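PDB 1J6U: UDP-N-acetylmuramate-alanine ligase MurC from Thermotoga maritima, which catalyses the ATP-dependent joining of L-alanine to UDP-N-acetylmuramate, a cytoplasmic step in building the peptidoglycan of the bacterial cell wall. Local coordinates for residues A[256-261]-A[266-271]. Sequence-based numbering, arbitrary orientation.
Sequences KAMVEK and YLELKL
Ala-257 and Leu-269 form a hydrogen-bonded pair in an antiparallel beta hairpin of the Mur ligase middle domain, and their ladder is interrupted by a classic beta bulge, where Tyr-266 and Leu-267 both face Val-259. The hairpin illustrates how one strand pair can carry an apolar and a polar face. Val-259 N meets Leu-267 O almost head-on (2.6 Å), whereas Val-259 O takes two donors, Tyr-266 N (2.7 Å) and Leu-267 N (3.1 Å). The apolar side, Ala-257, Val-259, Leu-267 and Leu-269, packs on helices 276-291 and 296-305. On the other side the bent selenomethionine Met-258 lays its CE against Glu-268 CB. Lys-256 NZ and Lys-270 NZ come within 4.4 Å; one water accepts from both, weakly from Lys-270, probably easing the like charge, and a second links Lys-256 NZ, weakly, to Glu-268 OE1. Tyr-266 has CG anti to its N (chi1 -174°), which sets the ring alongside Lys-261; Asp-290 holds Lys-261 NZ by a salt bridge and Tyr-266 OH by a hydrogen bond. A serine here would probably leave the lysine chain without its flat support and Asp-290 short of one partner. In a CH-pi contact, Lys-261 CD sits over the ring centre, 3.8 Å from the centroid and 10° off the normal.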
loop_
_atom_site.group_PDB
_atom_site.type_symbol
_atom_site.label_atom_id
_atom_site.label_comp_id
_atom_site.label_asym_id
_atom_site.label_seq_id
_atom_site.Cartn_x
_atom_site.Cartn_y
_atom_site.Cartn_z
ATOM N N LYS A 256 -6.005 -20.895 4.126
ATOM C CA LYS A 256 -6.682 -21.554 2.998
ATOM C C LYS A 256 -8.114 -21.072 2.893
ATOM O O LYS A 256 -8.743 -20.747 3.895
ATOM C CB LYS A 256 -6.706 -23.082 3.192
ATOM C CG LYS A 256 -5.456 -23.815 2.704
ATOM C CD LYS A 256 -5.461 -25.298 3.132
ATOM C CE LYS A 256 -4.196 -26.049 2.672
ATOM N NZ LYS A 256 -3.986 -27.403 3.334
ATOM N N ALA A 257 -8.636 -21.035 1.674
ATOM C CA ALA A 257 -10.014 -20.621 1.475
ATOM C C ALA A 257 -10.639 -21.411 0.316
ATOM O O ALA A 257 -10.028 -21.596 -0.752
ATOM C CB ALA A 257 -10.096 -19.089 1.204
HETATM N N MSE A 258 -11.843 -21.912 0.563
HETATM C CA MSE A 258 -12.606 -22.640 -0.450
HETATM C C MSE A 258 -13.383 -21.583 -1.234
HETATM O O MSE A 258 -14.223 -20.879 -0.678
HETATM C CB MSE A 258 -13.600 -23.611 0.203
HETATM C CG MSE A 258 -13.285 -25.073 -0.032
HETATM SE SE MSE A 258 -12.936 -25.382 -1.916
HETATM C CE MSE A 258 -11.312 -26.400 -1.621
ATOM N N VAL A 259 -13.106 -21.449 -2.517
ATOM C CA VAL A 259 -13.802 -20.425 -3.277
ATOM C C VAL A 259 -14.884 -21.000 -4.173
ATOM O O VAL A 259 -14.648 -21.983 -4.867
ATOM C CB VAL A 259 -12.800 -19.655 -4.120
ATOM C CG1 VAL A 259 -13.497 -18.698 -5.016
ATOM C CG2 VAL A 259 -11.871 -18.917 -3.218
ATOM N N GLU A 260 -16.074 -20.395 -4.130
ATOM C CA GLU A 260 -17.191 -20.813 -4.977
ATOM C C GLU A 260 -17.335 -19.802 -6.068
ATOM O O GLU A 260 -17.041 -18.611 -5.874
ATOM C CB GLU A 260 -18.517 -20.850 -4.229
ATOM C CG GLU A 260 -18.567 -21.899 -3.172
ATOM C CD GLU A 260 -19.711 -21.690 -2.187
ATOM O OE1 GLU A 260 -19.928 -20.539 -1.730
ATOM O OE2 GLU A 260 -20.385 -22.690 -1.859
ATOM N N LYS A 261 -17.745 -20.294 -7.235
ATOM C CA LYS A 261 -18.013 -19.442 -8.391
ATOM C C LYS A 261 -19.513 -19.657 -8.676
ATOM O O LYS A 261 -19.991 -20.791 -8.819
ATOM C CB LYS A 261 -17.148 -19.860 -9.566
ATOM C CG LYS A 261 -17.284 -18.993 -10.804
ATOM C CD LYS A 261 -16.480 -19.642 -11.908
ATOM C CE LYS A 261 -16.458 -18.738 -13.063
ATOM N NZ LYS A 261 -15.518 -19.235 -14.116
ATOM N N TYR A 266 -15.367 -24.077 -6.448
ATOM C CA TYR A 266 -14.588 -23.859 -7.646
ATOM C C TYR A 266 -13.098 -24.076 -7.481
ATOM O O TYR A 266 -12.436 -24.583 -8.376
ATOM C CB TYR A 266 -14.850 -22.430 -8.128
ATOM C CG TYR A 266 -14.211 -22.136 -9.437
ATOM C CD1 TYR A 266 -13.502 -20.953 -9.636
ATOM C CD2 TYR A 266 -14.353 -23.020 -10.511
ATOM C CE1 TYR A 266 -12.956 -20.636 -10.874
ATOM C CE2 TYR A 266 -13.802 -22.720 -11.763
ATOM C CZ TYR A 266 -13.108 -21.528 -11.936
ATOM O OH TYR A 266 -12.562 -21.248 -13.155
ATOM N N LEU A 267 -12.555 -23.662 -6.342
ATOM C CA LEU A 267 -11.127 -23.831 -6.088
ATOM C C LEU A 267 -10.740 -23.530 -4.650
ATOM O O LEU A 267 -11.483 -22.920 -3.860
ATOM C CB LEU A 267 -10.281 -22.945 -7.031
ATOM C CG LEU A 267 -10.507 -21.422 -6.965
ATOM C CD1 LEU A 267 -9.782 -20.831 -5.759
ATOM C CD2 LEU A 267 -9.981 -20.791 -8.244
ATOM N N GLU A 268 -9.549 -23.976 -4.318
ATOM C CA GLU A 268 -9.046 -23.717 -3.008
ATOM C C GLU A 268 -7.918 -22.707 -3.154
ATOM O O GLU A 268 -6.950 -22.932 -3.886
ATOM C CB GLU A 268 -8.518 -24.985 -2.350
ATOM C CG GLU A 268 -8.053 -24.710 -0.955
ATOM C CD GLU A 268 -7.526 -25.929 -0.270
ATOM O OE1 GLU A 268 -6.495 -26.467 -0.733
ATOM O OE2 GLU A 268 -8.147 -26.339 0.734
ATOM N N LEU A 269 -8.083 -21.588 -2.460
ATOM C CA LEU A 269 -7.084 -20.526 -2.416
ATOM C C LEU A 269 -6.160 -20.727 -1.215
ATOM O O LEU A 269 -6.624 -20.877 -0.078
ATOM C CB LEU A 269 -7.772 -19.175 -2.266
ATOM C CG LEU A 269 -6.918 -17.932 -2.083
ATOM C CD1 LEU A 269 -5.935 -17.745 -3.238
ATOM C CD2 LEU A 269 -7.870 -16.764 -1.974
ATOM N N LYS A 270 -4.863 -20.774 -1.473
ATOM C CA LYS A 270 -3.882 -20.857 -0.399
ATOM C C LYS A 270 -2.994 -19.582 -0.464
ATOM O O LYS A 270 -2.499 -19.213 -1.521
ATOM C CB LYS A 270 -2.996 -22.074 -0.560
ATOM C CG LYS A 270 -3.671 -23.382 -0.343
ATOM C CD LYS A 270 -2.619 -24.363 0.144
ATOM C CE LYS A 270 -2.774 -25.737 -0.475
ATOM N NZ LYS A 270 -1.529 -26.514 -0.232
ATOM N N LEU A 271 -2.817 -18.906 0.665
ATOM C CA LEU A 271 -1.961 -17.706 0.738
ATOM C C LEU A 271 -0.919 -17.826 1.858
ATOM O O LEU A 271 -1.237 -18.269 2.983
ATOM C CB LEU A 271 -2.795 -16.457 1.023
ATOM C CG LEU A 271 -3.868 -16.120 -0.009
ATOM C CD1 LEU A 271 -4.785 -15.037 0.485
ATOM C CD2 LEU A 271 -3.158 -15.736 -1.302
HETATM O O HOH W 1 -1.136 -26.866 3.062
HETATM O O HOH W 2 -6.108 -28.158 1.371
#